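Local coordinates for protein beta-n-acetylhexosaminidase (Streptococcus pneumoniae, PDB 4AZH) that probably removes terminal beta-linked N-acetylglucosamine residues from glycans, as a family 20 exo-beta-D-N-acetylglucosaminidase module of a pneumococcal enzyme, at residues A139-V144 with D183-D188; Y282-K287 with E341-L346. All blocks are in the same frame, centred on the assembly; numbering follows the deposited sequence.

Interaction 1: residues A139-V144 with D183-D188; sequences AHFDKV and DEYAND. With LOG (N-acetylglucosaminono-1,5-lactone (Z)-oxime), chain E; EDO (1,2-ethanediol), chain F; EDO (1,2-ethanediol), chain G; EDO (1,2-ethanediol), chain H.
F141 and Y185 meet rim to rim: CE2 of F141 lies 3.7 Å from CE1 of Y185, each atom near the plane of the other ring, and the side chains cross at about a right angle. Along the same edge of F141, the methyl CB of A186 sits 3.9 Å from CD2. A139 adds a methyl, its CB 3.5 Å from OH of Y185 and 4.2 Å from CB of A186; alanine suits both positions because the backbones approach closely here. With CG of Y185 trans to its backbone N (chi1 -166°), the ring's outer atoms, CE1 and OH, meet F141 and A139; OH has weak hydrogen bonds to M149 and L151. Helix 194-200 covers this cluster, Y197 packing edge-to-face with F141. A139 has backbone bonds to S145 and T148, and A186 N bonds to the T148 hydroxyl, OG1, tying the segments through the chain between them. At the start of 183-188, D183 and E184 face the inhibitor, whose N2 donates to OD2 of D183 over 2.8 Å; N117 holds the other carboxylate oxygen, OD1. An Asp-Glu pair after strand 177-181, beside the sugar's acetamido group, is the signature of the family 20 active site in a TIM barrel.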
ATOM      1  N   ALA A 139       7.309  17.057 -16.880  1.00 10.68           N
ATOM      2  CA  ALA A 139       7.712  18.301 -16.233  1.00 10.95           C
ATOM      3  C   ALA A 139       9.132  18.665 -16.615  1.00 11.01           C
ATOM      4  O   ALA A 139       9.964  17.780 -16.914  1.00 10.54           O
ATOM      5  CB  ALA A 139       7.616  18.179 -14.716  1.00 10.85           C
ATOM      6  N   HIS A 140       9.416  19.965 -16.538  1.00 11.58           N
ATOM      7  CA  HIS A 140      10.628  20.534 -17.100  1.00 12.65           C
ATOM      8  C   HIS A 140      11.198  21.662 -16.270  1.00 12.94           C
ATOM      9  O   HIS A 140      10.648  22.777 -16.237  1.00 12.93           O
ATOM     10  CB  HIS A 140      10.329  21.012 -18.514  1.00 13.12           C
ATOM     11  CG  HIS A 140      11.533  21.546 -19.246  1.00 14.37           C
ATOM     12  ND1 HIS A 140      11.487  21.899 -20.546  1.00 14.30           N
ATOM     13  CD2 HIS A 140      12.851  21.779 -18.816  1.00 14.66           C
ATOM     14  CE1 HIS A 140      12.708  22.355 -20.932  1.00 14.64           C
ATOM     15  NE2 HIS A 140      13.538  22.280 -19.872  1.00 14.73           N
ATOM     16  N   PHE A 141      12.316  21.386 -15.608  1.00 13.15           N
ATOM     17  CA  PHE A 141      12.969  22.372 -14.748  1.00 14.28           C
ATOM     18  C   PHE A 141      14.447  22.627 -15.135  1.00 14.76           C
ATOM     19  O   PHE A 141      14.689  23.181 -16.209  1.00 14.88           O
ATOM     20  CB  PHE A 141      12.783  21.989 -13.288  1.00 14.20           C
ATOM     21  CG  PHE A 141      11.366  22.157 -12.807  1.00 14.86           C
ATOM     22  CD1 PHE A 141      10.772  23.410 -12.785  1.00 15.14           C
ATOM     23  CD2 PHE A 141      10.632  21.068 -12.375  1.00 15.63           C
ATOM     24  CE1 PHE A 141       9.468  23.579 -12.356  1.00 15.49           C
ATOM     25  CE2 PHE A 141       9.320  21.233 -11.931  1.00 16.79           C
ATOM     26  CZ  PHE A 141       8.742  22.497 -11.920  1.00 15.99           C
ATOM     27  N   ASP A 142      15.412  22.209 -14.307  1.00 15.34           N
ATOM     28  CA  ASP A 142      16.836  22.291 -14.683  1.00 16.27           C
ATOM     29  C   ASP A 142      17.095  21.404 -15.895  1.00 16.61           C
ATOM     30  O   ASP A 142      18.102  21.583 -16.595  1.00 17.10           O
ATOM     31  CB  ASP A 142      17.774  21.837 -13.567  1.00 16.23           C
ATOM     32  CG  ASP A 142      17.623  22.653 -12.296  1.00 17.55           C
ATOM     33  OD1 ASP A 142      17.082  23.798 -12.362  1.00 16.52           O
ATOM     34  OD2 ASP A 142      18.079  22.130 -11.229  1.00 17.02           O
ATOM     35  N   LYS A 143      16.200  20.441 -16.115  1.00 15.49           N
ATOM     36  CA  LYS A 143      16.235  19.576 -17.290  1.00 15.20           C
ATOM     37  C   LYS A 143      14.878  18.914 -17.406  1.00 14.81           C
ATOM     38  O   LYS A 143      14.052  19.047 -16.488  1.00 14.86           O
ATOM     39  CB  LYS A 143      17.317  18.512 -17.138  1.00 15.76           C
ATOM     40  CG  LYS A 143      17.112  17.585 -15.955  1.00 16.40           C
ATOM     41  CD  LYS A 143      18.066  16.412 -16.062  1.00 17.19           C
ATOM     42  CE  LYS A 143      18.141  15.637 -14.773  1.00 17.97           C
ATOM     43  NZ  LYS A 143      18.935  14.395 -15.021  1.00 20.44           N
ATOM     44  N   VAL A 144      14.645  18.206 -18.509  1.00 13.53           N
ATOM     45  CA  VAL A 144      13.391  17.454 -18.704  1.00 13.24           C
ATOM     46  C   VAL A 144      13.301  16.240 -17.756  1.00 12.93           C
ATOM     47  O   VAL A 144      14.182  15.369 -17.734  1.00 12.86           O
ATOM     48  CB  VAL A 144      13.190  17.010 -20.185  1.00 13.02           C
ATOM     49  CG1 VAL A 144      11.809  16.385 -20.382  1.00 12.64           C
ATOM     50  CG2 VAL A 144      13.354  18.202 -21.135  1.00 12.97           C
ATOM     51  N   ASP A 183       4.062  11.614  -4.017  1.00  9.78           N
ATOM     52  CA  ASP A 183       5.430  11.887  -3.571  1.00 10.48           C
ATOM     53  C   ASP A 183       6.408  12.308  -4.711  1.00 11.20           C
ATOM     54  O   ASP A 183       6.254  11.917  -5.863  0.50 10.77           O
ATOM     55  CB  ASP A 183       5.999  10.692  -2.774  1.00  9.95           C
ATOM     56  CG  ASP A 183       6.082   9.396  -3.587  1.00  9.97           C
ATOM     57  OD1 ASP A 183       5.120   9.046  -4.317  1.00  9.75           O
ATOM     58  OD2 ASP A 183       7.130   8.701  -3.488  1.00 10.31           O
ATOM     59  N   GLU A 184       7.411  13.103  -4.335  1.00 12.64           N
ATOM     60  CA  GLU A 184       8.564  13.456  -5.176  1.00 13.38           C
ATOM     61  C   GLU A 184       8.197  14.164  -6.503  1.00 13.90           C
ATOM     62  O   GLU A 184       8.150  13.531  -7.573  1.00 14.79           O
ATOM     63  CB  GLU A 184       9.474  12.221  -5.401  1.00 13.98           C
ATOM     64  CG  GLU A 184      10.027  11.583  -4.105  1.00 14.65           C
ATOM     65  CD  GLU A 184      11.053  10.448  -4.317  1.00 15.13           C
ATOM     66  OE1 GLU A 184      12.076  10.679  -5.006  0.50 15.58           O
ATOM     67  OE2 GLU A 184      10.850   9.344  -3.780  0.10 14.71           O
ATOM     68  N   TYR A 185       7.955  15.472  -6.453  1.00 13.09           N
ATOM     69  CA  TYR A 185       7.637  16.195  -7.681  1.00 12.53           C
ATOM     70  C   TYR A 185       8.895  16.564  -8.484  1.00 12.99           C
ATOM     71  O   TYR A 185       9.631  17.454  -8.102  1.00 14.35           O
ATOM     72  CB  TYR A 185       6.759  17.458  -7.456  1.00 11.41           C
ATOM     73  CG  TYR A 185       6.214  17.906  -8.806  1.00 10.88           C
ATOM     74  CD1 TYR A 185       6.967  18.723  -9.636  1.00 10.30           C
ATOM     75  CD2 TYR A 185       4.986  17.428  -9.288  1.00 10.37           C
ATOM     76  CE1 TYR A 185       6.520  19.073 -10.890  1.00 10.14           C
ATOM     77  CE2 TYR A 185       4.514  17.788 -10.551  1.00 10.13           C
ATOM     78  CZ  TYR A 185       5.296  18.609 -11.353  1.00 10.31           C
ATOM     79  OH  TYR A 185       4.876  18.975 -12.618  1.00 10.11           O
ATOM     80  N   ALA A 186       9.108  15.920  -9.624  1.00 12.63           N
ATOM     81  CA  ALA A 186      10.275  16.154 -10.468  1.00 12.43           C
ATOM     82  C   ALA A 186      11.592  16.267  -9.700  1.00 12.45           C
ATOM     83  O   ALA A 186      12.398  17.168  -9.962  1.00 12.26           O
ATOM     84  CB  ALA A 186      10.062  17.368 -11.388  1.00 12.08           C
ATOM     85  N   ASN A 187      11.828  15.359  -8.768  1.00 12.20           N
ATOM     86  CA  ASN A 187      13.096  15.425  -8.041  1.00 12.77           C
ATOM     87  C   ASN A 187      14.338  15.247  -8.930  1.00 12.63           C
ATOM     88  O   ASN A 187      15.387  15.864  -8.670  1.00 12.26           O
ATOM     89  CB  ASN A 187      13.110  14.476  -6.835  1.00 13.15           C
ATOM     90  CG  ASN A 187      12.460  15.089  -5.585  1.00 13.69           C
ATOM     91  OD1 ASN A 187      12.161  14.352  -4.629  1.00 15.25           O
ATOM     92  ND2 ASN A 187      12.237  16.425  -5.574  1.00 12.54           N
ATOM     93  N   ASP A 188      14.203  14.433  -9.988  1.00 12.62           N
ATOM     94  CA  ASP A 188      15.312  14.158 -10.922  1.00 12.64           C
ATOM     95  C   ASP A 188      15.659  15.408 -11.734  1.00 12.59           C
ATOM     96  O   ASP A 188      16.735  15.481 -12.334  1.00 13.54           O
ATOM     97  CB  ASP A 188      14.989  12.960 -11.858  1.00 12.52           C
ATOM     98  CG  ASP A 188      13.846  13.271 -12.871  1.00 12.70           C
ATOM     99  OD1 ASP A 188      12.908  14.056 -12.556  1.00 12.39           O
ATOM    100  OD2 ASP A 188      13.896  12.733 -13.991  1.00 12.31           O
TER
HETATM  101  C2  LOG E2044      10.251   7.076  -2.036  1.00  8.90           C
HETATM  102  C3  LOG E2044      10.136   5.635  -2.528  1.00  8.66           C
HETATM  103  C4  LOG E2044      11.493   4.981  -2.384  1.00  8.49           C
HETATM  104  C5  LOG E2044      11.837   4.961  -0.900  1.00  8.54           C
HETATM  105  C6  LOG E2044      13.105   4.109  -0.674  1.00  8.56           C
HETATM  106  C7  LOG E2044       8.381   7.205  -0.406  1.00  9.28           C
HETATM  107  C8  LOG E2044       6.948   7.659  -0.142  1.00  8.94           C
HETATM  108  N2  LOG E2044       8.910   7.552  -1.619  1.00  9.09           N
HETATM  109  O1  LOG E2044      12.023   8.598   0.579  0.80 10.87           O
HETATM  110  O3  LOG E2044       9.631   5.563  -3.930  1.00  8.60           O
HETATM  111  O4  LOG E2044      11.429   3.647  -2.818  1.00  8.53           O
HETATM  112  O5  LOG E2044      12.036   6.265  -0.465  1.00  8.35           O
HETATM  113  O6  LOG E2044      14.253   4.775  -1.142  1.00  8.54           O
HETATM  114  C1  LOG E2044      11.164   7.231  -0.943  1.00  9.06           C
HETATM  115  O7  LOG E2044       9.003   6.611   0.477  1.00  9.21           O
HETATM  116  N1  LOG E2044      11.177   8.425  -0.446  1.00  9.43           N
HETATM  117  C1  EDO F2045       5.699  22.549 -14.905  1.00 22.97           C
HETATM  118  O1  EDO F2045       5.042  21.519 -14.141  1.00 23.65           O
HETATM  119  C2  EDO F2045       7.184  22.255 -15.034  1.00 22.22           C
HETATM  120  O2  EDO F2045       7.429  21.675 -16.314  1.00 20.77           O
HETATM  121  C1  EDO G2046      14.986   8.166  -5.760  1.00 28.87           C
HETATM  122  O1  EDO G2046      14.248   9.205  -6.406  1.00 28.15           O
HETATM  123  C2  EDO G2046      13.943   7.165  -5.285  1.00 28.26           C
HETATM  124  O2  EDO G2046      12.898   7.894  -4.599  1.00 27.38           O
HETATM  125  C1  EDO H2047       8.721  25.468 -15.233  1.00 31.59           C
HETATM  126  O1  EDO H2047       7.527  26.139 -15.630  1.00 35.18           O
HETATM  127  C2  EDO H2047       9.903  26.339 -15.623  1.00 33.42           C
HETATM  128  O2  EDO H2047      10.484  25.791 -16.809  1.00 35.84           O

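Interaction 2: residues Y282-K287 with E341-L346; sequences YILGQK and EEIFEL. With LOG (N-acetylglucosaminono-1,5-lactone (Z)-oxime), chain E.
The phenol oxygen of Y282 is gripped from two directions: its OH donates to OE1 of E342 over 2.6 Å, and it accepts a hydrogen bond from G285 N at 3.1 Å, with a nearly straight N-H...O angle of 162°. The hydroxyl comes to OE1 from above the carboxylate plane, 44° out of it, and the carboxylate stands almost perpendicular to the ring, their planes 82° apart. E342 reaches from helix 340-352; its chain runs extended beyond CG, the length that carries the acid across to the phenol. G285 sits in a type II turn, I283 to Q286, closed by Q286 N to I283 O; glycine fits its third position, where phi is positive. Folding back in this turn also sets L284 N over one face of the Y282 ring.

Below the polar end, the contact is apolar. CD1 of I343 touches the ring edge at CE2 of Y282, 3.9 Å away and near the ring plane, and also meets CD2 of L284 at 3.7 Å. L346, one helical turn beyond E342, brings CD2 to 3.7 Å from CB of Y282, so the branched residues cover the tyrosine near both ends of its length. The helix and strand 322-330 close round this cluster, I329 touching L284, I343 and L346, while L295 of helix 295-304 packs on Y282 and E342.

I283 turns its CD1 to the inhibitor, 3.3 Å from O6. A tyrosine-carboxylate bond this short would be expected to be strong, and the donated O-H, with the K287 amine not far from the other oxygen, OE2, would be expected to favour the charged form of E342; through the phenol the bond links the helix to the turn that follows the pocket residue I283.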
ATOM      1  N   TYR A 282      12.891  -1.057   3.950  1.00  9.63           N
ATOM      2  CA  TYR A 282      13.945  -1.864   3.377  1.00  9.83           C
ATOM      3  C   TYR A 282      13.889  -1.752   1.849  1.00  9.98           C
ATOM      4  O   TYR A 282      12.832  -1.896   1.228  1.00  9.71           O
ATOM      5  CB  TYR A 282      13.841  -3.307   3.837  1.00 10.09           C
ATOM      6  CG  TYR A 282      14.773  -4.241   3.102  1.00 10.58           C
ATOM      7  CD1 TYR A 282      16.152  -3.971   3.024  1.00 10.78           C
ATOM      8  CD2 TYR A 282      14.294  -5.402   2.490  1.00 10.62           C
ATOM      9  CE1 TYR A 282      17.012  -4.832   2.349  1.00 11.25           C
ATOM     10  CE2 TYR A 282      15.153  -6.269   1.817  1.00 10.73           C
ATOM     11  CZ  TYR A 282      16.504  -5.984   1.753  1.00 11.09           C
ATOM     12  OH  TYR A 282      17.374  -6.834   1.092  1.00 11.77           O
ATOM     13  N   ILE A 283      15.037  -1.431   1.262  1.00 10.29           N
ATOM     14  CA  ILE A 283      15.190  -1.355  -0.173  1.00 10.60           C
ATOM     15  C   ILE A 283      15.898  -2.661  -0.590  1.00 11.21           C
ATOM     16  O   ILE A 283      16.972  -2.966  -0.092  1.00 11.70           O
ATOM     17  CB  ILE A 283      16.034  -0.132  -0.521  1.00 10.49           C
ATOM     18  CG1 ILE A 283      15.265   1.152  -0.152  1.00 10.57           C
ATOM     19  CG2 ILE A 283      16.432  -0.156  -1.970  1.00 10.48           C
ATOM     20  CD1 ILE A 283      16.172   2.360   0.000  1.00 10.40           C
ATOM     21  N   LEU A 284      15.266  -3.430  -1.469  1.00 11.37           N
ATOM     22  CA  LEU A 284      15.769  -4.737  -1.884  1.00 11.90           C
ATOM     23  C   LEU A 284      17.234  -4.613  -2.281  1.00 12.68           C
ATOM     24  O   LEU A 284      17.597  -3.787  -3.134  1.00 12.48           O
ATOM     25  CB  LEU A 284      14.941  -5.311  -3.058  1.00 11.17           C
ATOM     26  CG  LEU A 284      13.443  -5.614  -2.900  1.00 10.98           C
ATOM     27  CD1 LEU A 284      12.865  -6.208  -4.193  1.00 10.58           C
ATOM     28  CD2 LEU A 284      13.139  -6.535  -1.716  1.00 10.57           C
ATOM     29  N   GLY A 285      18.074  -5.405  -1.616  1.00 13.51           N
ATOM     30  CA  GLY A 285      19.501  -5.463  -1.932  1.00 14.59           C
ATOM     31  C   GLY A 285      20.397  -4.449  -1.252  1.00 15.42           C
ATOM     32  O   GLY A 285      21.606  -4.492  -1.450  1.00 15.80           O
ATOM     33  N   GLN A 286      19.822  -3.526  -0.474  1.00 16.19           N
ATOM     34  CA  GLN A 286      20.614  -2.462   0.174  1.00 17.47           C
ATOM     35  C   GLN A 286      21.583  -3.083   1.158  1.00 18.89           C
ATOM     36  O   GLN A 286      21.227  -3.998   1.894  1.00 19.33           O
ATOM     37  CB  GLN A 286      19.708  -1.485   0.930  1.00 16.76           C
ATOM     38  CG  GLN A 286      20.396  -0.225   1.425  1.00 16.08           C
ATOM     39  CD  GLN A 286      20.384   0.922   0.415  1.00 16.47           C
ATOM     40  OE1 GLN A 286      20.080   0.740  -0.765  1.00 16.54           O
ATOM     41  NE2 GLN A 286      20.724   2.119   0.883  1.00 16.69           N
ATOM     42  N   LYS A 287      22.806  -2.581   1.180  1.00 21.39           N
ATOM     43  CA  LYS A 287      23.811  -3.126   2.080  1.00 23.63           C
ATOM     44  C   LYS A 287      24.203  -2.101   3.155  1.00 24.32           C
ATOM     45  O   LYS A 287      24.044  -0.894   2.941  1.00 23.30           O
ATOM     46  CB  LYS A 287      25.009  -3.666   1.280  1.00 24.83           C
ATOM     47  CG  LYS A 287      24.741  -5.008   0.600  1.00 27.55           C
ATOM     48  CD  LYS A 287      23.986  -5.958   1.550  1.00 30.85           C
ATOM     49  CE  LYS A 287      23.941  -7.413   1.073  1.00 33.66           C
ATOM     50  NZ  LYS A 287      22.665  -7.808   0.403  1.00 32.58           N
ATOM     51  N   GLU A 341      12.436 -14.491   2.168  1.00 18.99           N
ATOM     52  CA  GLU A 341      12.732 -14.682   3.569  1.00 18.97           C
ATOM     53  C   GLU A 341      13.206 -13.413   4.248  1.00 17.40           C
ATOM     54  O   GLU A 341      12.991 -13.274   5.442  1.00 17.10           O
ATOM     55  CB  GLU A 341      13.726 -15.851   3.799  1.00 20.84           C
ATOM     56  CG  GLU A 341      15.198 -15.542   3.479  1.00 23.78           C
ATOM     57  CD  GLU A 341      15.549 -15.568   1.974  1.00 25.99           C
ATOM     58  OE1 GLU A 341      14.648 -15.826   1.092  1.00 26.46           O
ATOM     59  OE2 GLU A 341      16.754 -15.326   1.681  1.00 25.49           O
ATOM     60  N   GLU A 342      13.852 -12.496   3.517  1.00 15.75           N
ATOM     61  CA  GLU A 342      14.308 -11.249   4.131  1.00 14.33           C
ATOM     62  C   GLU A 342      13.080 -10.445   4.533  1.00 13.76           C
ATOM     63  O   GLU A 342      12.965  -9.969   5.650  1.00 13.42           O
ATOM     64  CB  GLU A 342      15.158 -10.435   3.154  1.00 14.78           C
ATOM     65  CG  GLU A 342      16.582 -10.939   2.900  1.00 14.99           C
ATOM     66  CD  GLU A 342      17.394 -10.001   1.993  1.00 15.50           C
ATOM     67  OE1 GLU A 342      16.823  -9.350   1.085  1.00 15.28           O
ATOM     68  OE2 GLU A 342      18.629  -9.897   2.206  1.00 16.11           O
ATOM     69  N   ILE A 343      12.146 -10.333   3.603  1.00 13.04           N
ATOM     70  CA  ILE A 343      10.877  -9.654   3.820  1.00 12.79           C
ATOM     71  C   ILE A 343      10.124 -10.290   5.002  1.00 12.63           C
ATOM     72  O   ILE A 343       9.630  -9.582   5.895  1.00 12.52           O
ATOM     73  CB  ILE A 343      10.060  -9.639   2.501  1.00 12.03           C
ATOM     74  CG1 ILE A 343      10.553  -8.510   1.570  1.00 11.86           C
ATOM     75  CG2 ILE A 343       8.580  -9.500   2.775  1.00 11.64           C
ATOM     76  CD1 ILE A 343      12.033  -8.528   1.253  1.00 11.64           C
ATOM     77  N   PHE A 344      10.094 -11.616   5.030  1.00 12.86           N
ATOM     78  CA  PHE A 344       9.384 -12.366   6.087  1.00 13.37           C
ATOM     79  C   PHE A 344      10.000 -12.137   7.443  1.00 13.21           C
ATOM     80  O   PHE A 344       9.286 -11.985   8.454  1.00 13.43           O
ATOM     81  CB  PHE A 344       9.371 -13.874   5.794  1.00 13.97           C
ATOM     82  CG  PHE A 344       8.427 -14.261   4.692  1.00 15.24           C
ATOM     83  CD1 PHE A 344       7.650 -13.293   4.046  1.00 14.71           C
ATOM     84  CD2 PHE A 344       8.292 -15.601   4.313  1.00 15.95           C
ATOM     85  CE1 PHE A 344       6.776 -13.642   3.038  1.00 15.30           C
ATOM     86  CE2 PHE A 344       7.407 -15.956   3.311  1.00 16.65           C
ATOM     87  CZ  PHE A 344       6.640 -14.969   2.677  1.00 16.52           C
ATOM     88  N   GLU A 345      11.327 -12.136   7.459  1.00 12.93           N
ATOM     89  CA  GLU A 345      12.050 -11.910   8.676  1.00 13.53           C
ATOM     90  C   GLU A 345      11.732 -10.508   9.146  1.00 12.48           C
ATOM     91  O   GLU A 345      11.579 -10.277  10.335  1.00 12.47           O
ATOM     92  CB  GLU A 345      13.566 -12.069   8.510  1.00 14.52           C
ATOM     93  CG  GLU A 345      14.239 -12.214   9.866  1.00 16.27           C
ATOM     94  CD  GLU A 345      15.737 -11.956   9.891  1.00 17.74           C
ATOM     95  OE1 GLU A 345      16.361 -11.554   8.886  1.00 19.18           O
ATOM     96  OE2 GLU A 345      16.303 -12.141  10.975  1.00 19.39           O
ATOM     97  N   LEU A 346      11.654  -9.574   8.214  1.00 11.84           N
ATOM     98  CA  LEU A 346      11.397  -8.196   8.597  1.00 11.37           C
ATOM     99  C   LEU A 346       9.943  -8.039   9.057  1.00 11.09           C
ATOM    100  O   LEU A 346       9.691  -7.462  10.092  1.00 11.93           O
ATOM    101  CB  LEU A 346      11.767  -7.235   7.482  1.00 10.78           C
ATOM    102  CG  LEU A 346      11.401  -5.755   7.701  1.00 10.52           C
ATOM    103  CD1 LEU A 346      12.055  -5.223   8.962  1.00  9.80           C
ATOM    104  CD2 LEU A 346      11.819  -4.951   6.466  1.00 10.26           C
TER
HETATM  105  C2  LOG E2044      10.251   7.076  -2.036  1.00  8.90           C
HETATM  106  C3  LOG E2044      10.136   5.635  -2.528  1.00  8.66           C
HETATM  107  C4  LOG E2044      11.493   4.981  -2.384  1.00  8.49           C
HETATM  108  C5  LOG E2044      11.837   4.961  -0.900  1.00  8.54           C
HETATM  109  C6  LOG E2044      13.105   4.109  -0.674  1.00  8.56           C
HETATM  110  C7  LOG E2044       8.381   7.205  -0.406  1.00  9.28           C
HETATM  111  C8  LOG E2044       6.948   7.659  -0.142  1.00  8.94           C
HETATM  112  N2  LOG E2044       8.910   7.552  -1.619  1.00  9.09           N
HETATM  113  O1  LOG E2044      12.023   8.598   0.579  0.80 10.87           O
HETATM  114  O3  LOG E2044       9.631   5.563  -3.930  1.00  8.60           O
HETATM  115  O4  LOG E2044      11.429   3.647  -2.818  1.00  8.53           O
HETATM  116  O5  LOG E2044      12.036   6.265  -0.465  1.00  8.35           O
HETATM  117  O6  LOG E2044      14.253   4.775  -1.142  1.00  8.54           O
HETATM  118  C1  LOG E2044      11.164   7.231  -0.943  1.00  9.06           C
HETATM  119  O7  LOG E2044       9.003   6.611   0.477  1.00  9.21           O
HETATM  120  N1  LOG E2044      11.177   8.425  -0.446  1.00  9.43           N

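How the interactions relate
Both interactions belong to the family 20 catalytic domain, a TIM barrel, and follow one another in series: interaction 1 is complete before interaction 2 begins. Their centres lie 29 Å apart and their nearest atoms about 10 Å, with no direct touch. Interaction 1 joins the loop after strand 177-181 to strand 138-140 and the residues that follow it, at the periphery, whereas interaction 2 joins strand 282-283, paired with strand 322-330, to helix 340-352 nearer the middle of the chain. Strands 177-181 and 282-283 belong to the same parallel sheet, and the inhibitor lies between: 183-188 supplies D183 and E184, 282-287 supplies I283. Each contact therefore fastens a pocket-bearing segment to a different part of the domain.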